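Local coordinates for protein sensor histidine kinase CitA (Klebsiella pneumoniae, PDB 1P0Z) that senses citrate through this periplasmic domain and, as a membrane-bound histidine kinase, probably phosphorylates its partner regulator CitB to induce the citrate-fermentation genes, at residues V8-M17 against S100-I108; T54-R62 against K73-L84. One frame throughout, in Å; residues are numbered along the deposited sequence. Where two conformers were deposited one is given.

Contact 1 (V8-M17 against S100-I108); sequences VGQRALIQAM and SSLRGKSPI. With NA (sodium ion), chain L; MO7 (bis(mu4-oxo)-bis(mu3-oxo)-octakis(mu2-oxo)-dodecaoxo-heptamolybdenum (VI)), chain M; OMO (Mo(VI)(=O)(oh)2 cluster), chain N.
Ala16 presses its CB methyl on the strand at Gly104, with CB 3.2 Å from Gly104 O, a tight fit. Small residues bring the two backbones together here. Gly104, having no side chain, sits directly against the backbone of Ala12 and Leu13, and its CA lies 3.8 Å from Leu13 N. The Ala12 methyl is beside it, over Gly104 N. Leu13 touches Lys105 O through CD1.

Toward the start of the helix, Leu102 in its modelled conformer reaches Gly9. CG lies anti to the backbone N (chi1 -157°), and CD2 alone of the two methyls comes near the helix. The CG1 branch of Val8 lies by the same CD2. The other branch, CG2, turns to the heptamolybdate, which also accepts a bond from Val8 N.

At the far end Met17 CG packs against Ser106 OG. That hydroxyl binds the sodium ion at 2.4 Å, as does Pro107 O, and Ser20 and three waters complete the site. Ser106 OG also bonds to Ser89.

Arg103 and Lys105, both citrate-binding residues, point away from the helix. Arg103 NH1 donates to the molybdate OR1 at 2.9 Å, and Lys105 pairs with Asp79. The strand thus has one side for the helix and another for the ligand, in a PAS-like sensor domain. The axes of helix 8-17 and strand 101-108 make 28°. Strand 101-109 lies between strands 115-124 and 90-96; Val8 also touches Tyr123 of the former and Leu13 Val91 of the latter.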
loop_
_atom_site.group_PDB
_atom_site.type_symbol
_atom_site.label_atom_id
_atom_site.label_comp_id
_atom_site.label_asym_id
_atom_site.label_seq_id
_atom_site.Cartn_x
_atom_site.Cartn_y
_atom_site.Cartn_z
ATOM N N VAL A 8 4.816 6.913 13.033
ATOM C CA VAL A 8 3.805 6.123 12.326
ATOM C C VAL A 8 4.143 6.037 10.833
ATOM O O VAL A 8 4.009 4.988 10.217
ATOM C CB VAL A 8 2.419 6.760 12.517
ATOM C CG1 VAL A 8 1.358 6.053 11.631
ATOM C CG2 VAL A 8 2.043 6.638 14.046
ATOM N N GLY A 9 4.530 7.165 10.236
ATOM C CA GLY A 9 4.851 7.148 8.814
ATOM C C GLY A 9 6.027 6.214 8.525
ATOM O O GLY A 9 5.981 5.482 7.536
ATOM N N GLN A 10 7.032 6.197 9.401
ATOM C CA GLN A 10 8.186 5.320 9.181
ATOM C C GLN A 10 7.775 3.860 9.271
ATOM O O GLN A 10 8.259 3.052 8.483
ATOM C CB GLN A 10 9.309 5.671 10.166
ATOM C CG GLN A 10 9.939 7.040 9.892
ATOM C CD GLN A 10 10.490 7.167 8.457
ATOM O OE1 GLN A 10 11.434 6.486 8.090
ATOM N NE2 GLN A 10 9.871 8.025 7.650
ATOM N N ARG A 11 6.895 3.533 10.218
ATOM C CA ARG A 11 6.377 2.168 10.388
ATOM C C ARG A 11 5.610 1.764 9.131
ATOM O O ARG A 11 5.755 0.644 8.601
ATOM C CB ARG A 11 5.437 2.081 11.620
ATOM C CG ARG A 11 6.120 1.658 12.925
ATOM C CD ARG A 11 6.380 0.117 12.942
ATOM N NE ARG A 11 5.129 -0.639 13.109
ATOM C CZ ARG A 11 4.929 -1.886 12.677
ATOM N NH1 ARG A 11 5.903 -2.546 12.028
ATOM N NH2 ARG A 11 3.745 -2.479 12.883
ATOM N N ALA A 12 4.804 2.687 8.620
ATOM C CA ALA A 12 4.020 2.374 7.418
ATOM C C ALA A 12 4.937 2.154 6.222
ATOM O O ALA A 12 4.717 1.219 5.414
ATOM C CB ALA A 12 3.058 3.545 7.120
ATOM N N LEU A 13 5.941 3.012 6.098
ATOM C CA LEU A 13 6.851 2.929 4.961
ATOM C C LEU A 13 7.666 1.634 4.977
ATOM O O LEU A 13 7.794 0.963 3.937
ATOM C CB LEU A 13 7.760 4.162 4.922
ATOM C CG LEU A 13 8.816 4.184 3.808
ATOM C CD1 LEU A 13 8.145 4.038 2.436
ATOM C CD2 LEU A 13 9.612 5.485 3.950
ATOM N N ILE A 14 8.175 1.282 6.154
ATOM C CA ILE A 14 8.970 0.065 6.283
ATOM C C ILE A 14 8.140 -1.126 5.877
ATOM O O ILE A 14 8.598 -1.964 5.116
ATOM C CB ILE A 14 9.495 -0.127 7.739
ATOM C CG1 ILE A 14 10.640 0.854 7.998
ATOM C CG2 ILE A 14 9.949 -1.588 7.965
ATOM C CD1 ILE A 14 11.853 0.639 7.088
ATOM N N GLN A 15 6.908 -1.186 6.362
ATOM C CA GLN A 15 6.022 -2.310 6.046
ATOM C C GLN A 15 5.676 -2.346 4.550
ATOM O O GLN A 15 5.620 -3.430 3.948
ATOM C CB GLN A 15 4.737 -2.229 6.861
ATOM C CG GLN A 15 4.999 -2.550 8.331
ATOM C CD GLN A 15 3.759 -2.298 9.165
ATOM O OE1 GLN A 15 2.998 -3.222 9.433
ATOM N NE2 GLN A 15 3.532 -1.044 9.557
ATOM N N ALA A 16 5.457 -1.179 3.934
ATOM C CA ALA A 16 5.112 -1.188 2.505
ATOM C C ALA A 16 6.286 -1.668 1.664
ATOM O O ALA A 16 6.094 -2.348 0.659
ATOM C CB ALA A 16 4.700 0.219 2.052
ATOM N N MET A 17 7.471 -1.265 2.062
ATOM C CA MET A 17 8.671 -1.711 1.357
ATOM C C MET A 17 8.816 -3.229 1.491
ATOM O O MET A 17 9.084 -3.921 0.497
ATOM C CB MET A 17 9.893 -0.967 1.887
ATOM C CG MET A 17 9.856 0.482 1.465
ATOM S SD MET A 17 11.240 1.408 2.082
ATOM C CE MET A 17 12.555 0.631 1.166
ATOM N N SER A 100 -8.738 10.379 6.784
ATOM C CA SER A 100 -7.414 10.984 6.709
ATOM C C SER A 100 -6.393 10.016 7.309
ATOM O O SER A 100 -6.463 9.660 8.495
ATOM C CB SER A 100 -7.394 12.325 7.431
ATOM O OG SER A 100 -6.169 12.967 7.164
ATOM N N SER A 101 -5.444 9.596 6.467
ATOM C CA SER A 101 -4.465 8.607 6.916
ATOM C C SER A 101 -3.071 8.854 6.398
ATOM O O SER A 101 -2.885 9.420 5.325
ATOM C CB SER A 101 -4.892 7.211 6.390
ATOM O OG SER A 101 -5.053 7.197 4.947
ATOM N N LEU A 102 -2.078 8.410 7.166
ATOM C CA LEU A 102 -0.666 8.514 6.759
ATOM C C LEU A 102 -0.401 7.190 6.031
ATOM O O LEU A 102 -0.702 6.129 6.592
ATOM C CB LEU A 102 0.203 8.626 8.017
ATOM C CG LEU A 102 1.589 9.265 7.896
ATOM C CD1 LEU A 102 1.482 10.657 7.329
ATOM C CD2 LEU A 102 2.238 9.302 9.265
ATOM N N ARG A 103 0.164 7.235 4.814
ATOM C CA ARG A 103 0.401 6.041 3.999
ATOM C C ARG A 103 1.869 5.864 3.753
ATOM O O ARG A 103 2.565 6.856 3.542
ATOM C CB ARG A 103 -0.200 6.183 2.583
ATOM C CG ARG A 103 -1.701 6.440 2.551
ATOM C CD ARG A 103 -2.043 7.999 2.404
ATOM N NE ARG A 103 -3.503 7.985 2.370
ATOM C CZ ARG A 103 -4.233 7.809 1.258
ATOM N NH1 ARG A 103 -3.638 7.716 0.082
ATOM N NH2 ARG A 103 -5.565 7.577 1.367
ATOM N N GLY A 104 2.322 4.627 3.803
ATOM C CA GLY A 104 3.691 4.348 3.372
ATOM C C GLY A 104 3.437 3.666 2.018
ATOM O O GLY A 104 2.659 2.713 1.957
ATOM N N LYS A 105 4.079 4.149 0.944
ATOM C CA LYS A 105 3.877 3.613 -0.402
ATOM C C LYS A 105 5.181 3.146 -0.974
ATOM O O LYS A 105 6.213 3.765 -0.735
ATOM C CB LYS A 105 3.343 4.695 -1.323
ATOM C CG LYS A 105 2.078 5.436 -0.782
ATOM C CD LYS A 105 0.959 5.355 -1.815
ATOM C CE LYS A 105 -0.121 6.313 -1.488
ATOM N NZ LYS A 105 -1.212 6.113 -2.477
ATOM N N SER A 106 5.133 2.028 -1.712
ATOM C CA SER A 106 6.379 1.534 -2.334
ATOM C C SER A 106 5.947 0.746 -3.569
ATOM O O SER A 106 4.938 0.023 -3.540
ATOM C CB SER A 106 7.114 0.599 -1.346
ATOM O OG SER A 106 8.386 0.223 -1.890
ATOM N N PRO A 107 6.735 0.824 -4.662
ATOM C CA PRO A 107 6.347 0.083 -5.870
ATOM C C PRO A 107 6.662 -1.399 -5.714
ATOM O O PRO A 107 7.535 -1.786 -4.912
ATOM C CB PRO A 107 7.260 0.679 -6.960
ATOM C CG PRO A 107 8.520 1.088 -6.199
ATOM C CD PRO A 107 7.945 1.637 -4.863
ATOM N N ILE A 108 5.907 -2.232 -6.406
ATOM C CA ILE A 108 6.193 -3.673 -6.468
ATOM C C ILE A 108 6.896 -3.743 -7.840
ATOM O O ILE A 108 6.353 -3.251 -8.831
ATOM C CB ILE A 108 4.914 -4.519 -6.551
ATOM C CG1 ILE A 108 3.967 -4.188 -5.394
ATOM C CG2 ILE A 108 5.299 -5.999 -6.549
ATOM C CD1 ILE A 108 2.604 -4.909 -5.497
HETATM NA NA NA L . 9.163 -1.666 -3.178
HETATM MO MO1 MO7 M . 3.735 11.651 19.228
HETATM O O1 MO7 M . 5.255 11.183 19.517
HETATM O O2 MO7 M . 1.830 12.202 18.529
HETATM O O3 MO7 M . 2.941 9.959 18.806
HETATM O O4 MO7 M . 3.055 11.847 20.882
HETATM O O5 MO7 M . 4.320 11.349 17.079
HETATM MO MO2 MO7 M . 0.818 12.634 20.392
HETATM O O6 MO7 M . -0.682 13.108 19.940
HETATM O O7 MO7 M . 0.579 10.784 20.150
HETATM O O8 MO7 M . 0.759 12.695 22.151
HETATM MO MO3 MO7 M . 0.825 10.336 18.205
HETATM O O9 MO7 M . 1.818 10.156 16.503
HETATM O O10 MO7 M . -0.619 11.012 17.560
HETATM O O11 MO7 M . 0.395 8.684 18.433
HETATM MO MO4 MO7 M . 3.609 9.382 16.708
HETATM O O12 MO7 M . 5.324 9.097 17.537
HETATM O O13 MO7 M . 3.072 7.752 17.093
HETATM O O14 MO7 M . 4.033 9.322 14.988
HETATM MO MO5 MO7 M . 6.329 10.721 17.333
HETATM O O15 MO7 M . 6.917 10.474 15.721
HETATM O O16 MO7 M . 7.694 10.307 18.309
HETATM O O17 MO7 M . 4.068 13.452 18.708
HETATM O O18 MO7 M . 1.702 14.272 20.027
HETATM O O19 MO7 M . 6.423 12.631 17.437
HETATM MO MO6 MO7 M . 2.144 14.277 18.093
HETATM MO MO7 MO7 M . 4.894 13.380 16.612
HETATM O O20 MO7 M . 3.039 13.783 16.421
HETATM O O21 MO7 M . 0.661 14.574 17.487
HETATM O O22 MO7 M . 2.874 15.869 18.218
HETATM O O23 MO7 M . 5.449 15.047 16.869
HETATM O O24 MO7 M . 5.272 13.101 14.932
HETATM O OM1 OMO N . -8.268 6.992 -2.471
HETATM MO MO OMO N . -6.480 6.415 -2.404
HETATM O OR1 OMO N . -5.716 7.877 -1.945
HETATM O OM2 OMO N . -6.149 6.302 -4.113
HETATM O O HOH W 1 10.612 -2.554 -1.522
HETATM O O HOH W 2 11.011 -0.076 -3.781
HETATM O O HOH W 3 10.407 -3.123 -4.757
#

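Contact 2 (T54-R62 against K73-L84); sequences TVGDASGQR and KSMEGGDSDEAL. With OMO (Mo(VI)(=O)(oh)2 cluster), chain N.
Two backbone hydrogen bonds join the segments: Arg62 N to Lys73 O at 2.9 Å, nearly straight at 177°, and Met75 N to Gly60 O at 2.8 Å. They flank a single beta bridge between Gln61 and Ser74, beside the turn that follows strand 52-57 in the PAS domain. Asp57 to Gly60 form a type I beta turn, and Asp57 also makes an Asx turn. Its OD1 accepts from Ser59 N, Ser59 OG and Gln61 N. Three bonds therefore grip one carboxylate oxygen, while OD2 pairs with Arg32.

Arg62 binds citrate. Its side chain is extended from CG to NE and crosses Met75 obliquely, with the two CG atoms 3.5 Å apart. Met75 CA sits over one face of the guanidinium, offset toward its rim. The molybdate OM1 and Lys73 CB lie in its plane at the edge. Water 6 links Arg62 NH2, through a weak bond, to Glu76 N and OM1. Gly77 N donates to OM2 at 3.0 Å. The chain at 75-79 thus forms one wall of the anion pocket, where a bound citrate also meets Arg62 and Thr54.

Met75 bends at chi3 (77°), and its CE meets Thr54 CG2 tip to tip at 3.9 Å. Its SD lies against Gly56 CA. Ser74 OG donates to the anti lone pair of Glu76 OE2 at 2.6 Å. Water 5 joins Ser74 OG to Met75 O.

Leu84, on helix 81-86, packs its methyls on the turn. Its CD1 rests on Gly60 CA, and its CD2 lies 3.5 Å from Asp57 O.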
loop_
_atom_site.group_PDB
_atom_site.type_symbol
_atom_site.label_atom_id
_atom_site.label_comp_id
_atom_site.label_asym_id
_atom_site.label_seq_id
_atom_site.Cartn_x
_atom_site.Cartn_y
_atom_site.Cartn_z
ATOM N N THR A 54 -3.448 -1.587 0.842
ATOM C CA THR A 54 -4.017 -1.604 -0.490
ATOM C C THR A 54 -2.928 -2.049 -1.459
ATOM O O THR A 54 -1.758 -1.646 -1.309
ATOM C CB THR A 54 -4.471 -0.166 -0.931
ATOM O OG1 THR A 54 -5.574 0.260 -0.117
ATOM C CG2 THR A 54 -4.907 -0.160 -2.435
ATOM N N VAL A 55 -3.293 -2.885 -2.442
ATOM C CA VAL A 55 -2.331 -3.305 -3.453
ATOM C C VAL A 55 -2.927 -2.921 -4.809
ATOM O O VAL A 55 -4.116 -3.198 -5.071
ATOM C CB VAL A 55 -2.086 -4.836 -3.464
ATOM C CG1 VAL A 55 -1.081 -5.167 -4.604
ATOM C CG2 VAL A 55 -1.532 -5.298 -2.086
ATOM N N GLY A 56 -2.122 -2.237 -5.618
ATOM C CA GLY A 56 -2.613 -1.852 -6.936
ATOM C C GLY A 56 -1.712 -2.382 -8.046
ATOM O O GLY A 56 -0.545 -2.721 -7.807
ATOM N N ASP A 57 -2.252 -2.446 -9.266
ATOM C CA ASP A 57 -1.430 -2.889 -10.391
ATOM C C ASP A 57 -0.669 -1.701 -10.989
ATOM O O ASP A 57 -0.663 -0.586 -10.431
ATOM C CB ASP A 57 -2.268 -3.640 -11.445
ATOM C CG ASP A 57 -3.210 -2.742 -12.227
ATOM O OD1 ASP A 57 -3.126 -1.494 -12.156
ATOM O OD2 ASP A 57 -4.056 -3.333 -12.949
ATOM N N ALA A 58 -0.007 -1.925 -12.125
ATOM C CA ALA A 58 0.813 -0.880 -12.712
ATOM C C ALA A 58 0.061 0.396 -13.095
ATOM O O ALA A 58 0.650 1.482 -13.134
ATOM C CB ALA A 58 1.573 -1.449 -13.938
ATOM N N SER A 59 -1.222 0.264 -13.422
ATOM C CA SER A 59 -2.007 1.434 -13.797
ATOM C C SER A 59 -2.746 1.987 -12.575
ATOM O O SER A 59 -3.507 2.957 -12.681
ATOM C CB SER A 59 -3.020 1.060 -14.887
ATOM O OG SER A 59 -4.030 0.213 -14.347
ATOM N N GLY A 60 -2.531 1.370 -11.409
ATOM C CA GLY A 60 -3.202 1.852 -10.215
ATOM C C GLY A 60 -4.584 1.258 -9.991
ATOM O O GLY A 60 -5.366 1.782 -9.182
ATOM N N GLN A 61 -4.914 0.199 -10.723
ATOM C CA GLN A 61 -6.202 -0.476 -10.493
ATOM C C GLN A 61 -6.003 -1.386 -9.254
ATOM O O GLN A 61 -5.049 -2.132 -9.182
ATOM C CB GLN A 61 -6.595 -1.348 -11.704
ATOM C CG GLN A 61 -7.950 -2.014 -11.470
ATOM C CD GLN A 61 -8.349 -2.932 -12.619
ATOM O OE1 GLN A 61 -8.361 -4.162 -12.486
ATOM N NE2 GLN A 61 -8.667 -2.332 -13.759
ATOM N N ARG A 62 -6.910 -1.321 -8.283
ATOM C CA ARG A 62 -6.739 -2.136 -7.076
ATOM C C ARG A 62 -6.893 -3.635 -7.273
ATOM O O ARG A 62 -7.862 -4.098 -7.877
ATOM C CB ARG A 62 -7.697 -1.681 -5.970
ATOM C CG ARG A 62 -7.511 -0.210 -5.561
ATOM C CD ARG A 62 -8.322 0.065 -4.267
ATOM N NE ARG A 62 -8.376 1.504 -3.976
ATOM C CZ ARG A 62 -9.256 2.329 -4.545
ATOM N NH1 ARG A 62 -10.160 1.855 -5.418
ATOM N NH2 ARG A 62 -9.219 3.622 -4.269
ATOM N N LYS A 73 -11.363 -1.207 -8.988
ATOM C CA LYS A 73 -11.534 0.224 -9.208
ATOM C C LYS A 73 -10.166 0.907 -9.106
ATOM O O LYS A 73 -9.241 0.367 -8.489
ATOM C CB LYS A 73 -12.507 0.790 -8.180
ATOM C CG LYS A 73 -13.927 0.238 -8.383
ATOM C CD LYS A 73 -14.932 0.846 -7.426
ATOM C CE LYS A 73 -16.307 0.198 -7.652
ATOM N NZ LYS A 73 -17.291 0.639 -6.626
ATOM N N SER A 74 -10.039 2.072 -9.737
ATOM C CA SER A 74 -8.772 2.814 -9.756
ATOM C C SER A 74 -8.473 3.587 -8.480
ATOM O O SER A 74 -9.379 4.102 -7.839
ATOM C CB SER A 74 -8.788 3.803 -10.923
ATOM O OG SER A 74 -7.585 4.564 -10.984
ATOM N N MET A 75 -7.189 3.661 -8.133
ATOM C CA MET A 75 -6.733 4.460 -6.978
ATOM C C MET A 75 -6.692 5.875 -7.560
ATOM O O MET A 75 -5.797 6.198 -8.343
ATOM C CB MET A 75 -5.334 3.991 -6.550
ATOM C CG MET A 75 -5.386 2.605 -5.899
ATOM S SD MET A 75 -3.765 1.874 -5.680
ATOM C CE MET A 75 -3.151 2.816 -4.194
ATOM N N GLU A 76 -7.667 6.703 -7.172
ATOM C CA GLU A 76 -7.789 8.050 -7.723
ATOM C C GLU A 76 -7.335 9.161 -6.806
ATOM O O GLU A 76 -7.534 10.343 -7.094
ATOM C CB GLU A 76 -9.254 8.280 -8.117
ATOM C CG GLU A 76 -9.676 7.424 -9.298
ATOM C CD GLU A 76 -9.019 7.880 -10.583
ATOM O OE1 GLU A 76 -9.202 9.060 -10.955
ATOM O OE2 GLU A 76 -8.319 7.077 -11.232
ATOM N N GLY A 77 -6.692 8.793 -5.700
ATOM C CA GLY A 77 -6.247 9.806 -4.750
ATOM C C GLY A 77 -5.205 10.763 -5.272
ATOM O O GLY A 77 -5.086 11.884 -4.762
ATOM N N GLY A 78 -4.448 10.350 -6.284
ATOM C CA GLY A 78 -3.433 11.229 -6.829
ATOM C C GLY A 78 -2.082 11.215 -6.149
ATOM O O GLY A 78 -1.189 11.965 -6.539
ATOM N N ASP A 79 -1.924 10.347 -5.142
ATOM C CA ASP A 79 -0.645 10.317 -4.434
ATOM C C ASP A 79 0.101 9.004 -4.672
ATOM O O ASP A 79 0.969 8.621 -3.873
ATOM C CB ASP A 79 -0.858 10.566 -2.926
ATOM C CG ASP A 79 -1.605 9.406 -2.202
ATOM O OD1 ASP A 79 -2.364 8.639 -2.843
ATOM O OD2 ASP A 79 -1.413 9.263 -0.955
ATOM N N SER A 80 -0.196 8.344 -5.783
ATOM C CA SER A 80 0.467 7.079 -6.087
ATOM C C SER A 80 1.413 7.221 -7.293
ATOM O O SER A 80 2.186 6.313 -7.582
ATOM C CB SER A 80 -0.566 5.981 -6.400
ATOM O OG SER A 80 -1.401 5.726 -5.280
ATOM N N ASP A 81 1.368 8.376 -7.964
ATOM C CA ASP A 81 2.186 8.545 -9.164
ATOM C C ASP A 81 3.672 8.375 -8.982
ATOM O O ASP A 81 4.332 7.743 -9.828
ATOM C CB ASP A 81 1.909 9.917 -9.780
ATOM C CG ASP A 81 0.640 9.917 -10.620
ATOM O OD1 ASP A 81 -0.269 9.093 -10.330
ATOM O OD2 ASP A 81 0.549 10.740 -11.562
ATOM N N GLU A 82 4.210 8.905 -7.877
ATOM C CA GLU A 82 5.655 8.812 -7.727
ATOM C C GLU A 82 6.146 7.374 -7.573
ATOM O O GLU A 82 7.262 7.059 -7.993
ATOM C CB GLU A 82 6.142 9.743 -6.617
ATOM C CG GLU A 82 5.816 11.228 -6.987
ATOM C CD GLU A 82 6.269 11.615 -8.425
ATOM O OE1 GLU A 82 7.390 11.244 -8.874
ATOM O OE2 GLU A 82 5.488 12.315 -9.130
ATOM N N ALA A 83 5.312 6.502 -7.016
ATOM C CA ALA A 83 5.700 5.102 -6.892
ATOM C C ALA A 83 5.455 4.383 -8.230
ATOM O O ALA A 83 6.314 3.628 -8.699
ATOM C CB ALA A 83 4.865 4.412 -5.788
ATOM N N LEU A 84 4.297 4.618 -8.835
ATOM C CA LEU A 84 3.942 3.926 -10.070
ATOM C C LEU A 84 4.744 4.329 -11.282
ATOM O O LEU A 84 5.074 3.480 -12.141
ATOM C CB LEU A 84 2.446 4.105 -10.377
ATOM C CG LEU A 84 1.521 3.318 -9.437
ATOM C CD1 LEU A 84 0.080 3.730 -9.664
ATOM C CD2 LEU A 84 1.748 1.786 -9.612
HETATM O OM1 OMO N . -8.268 6.992 -2.471
HETATM MO MO OMO N . -6.480 6.415 -2.404
HETATM O OR1 OMO N . -5.716 7.877 -1.945
HETATM O OM2 OMO N . -6.149 6.302 -4.113
HETATM O O HOH W 4 3.467 1.568 -13.432
HETATM O O HOH W 5 -4.833 5.248 -10.659
HETATM O O HOH W 6 -9.450 6.639 -4.981
#

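In the fold
From the N terminus, helix 6-20 comes first; its partner strand comes late in the chain. The chain passes through two more helices, then enters the sheet at strand 52-57. Contact 2 closes a short loop: after strand 62-64 the chain returns at 73-84 to the turn after strand 52-57. Strand 90-96 follows, and strand 101-109 then closes the long loop of contact 1. Contact 2 is nested within that loop. Contact 1 lays the N-terminal helix on the antiparallel sheet, and contact 2 ties the pocket loop to the same sheet near its outermost strand 62-64. They meet where Pro107 CB packs 3.6 Å from Ala83 O, and both touch the same molybdate.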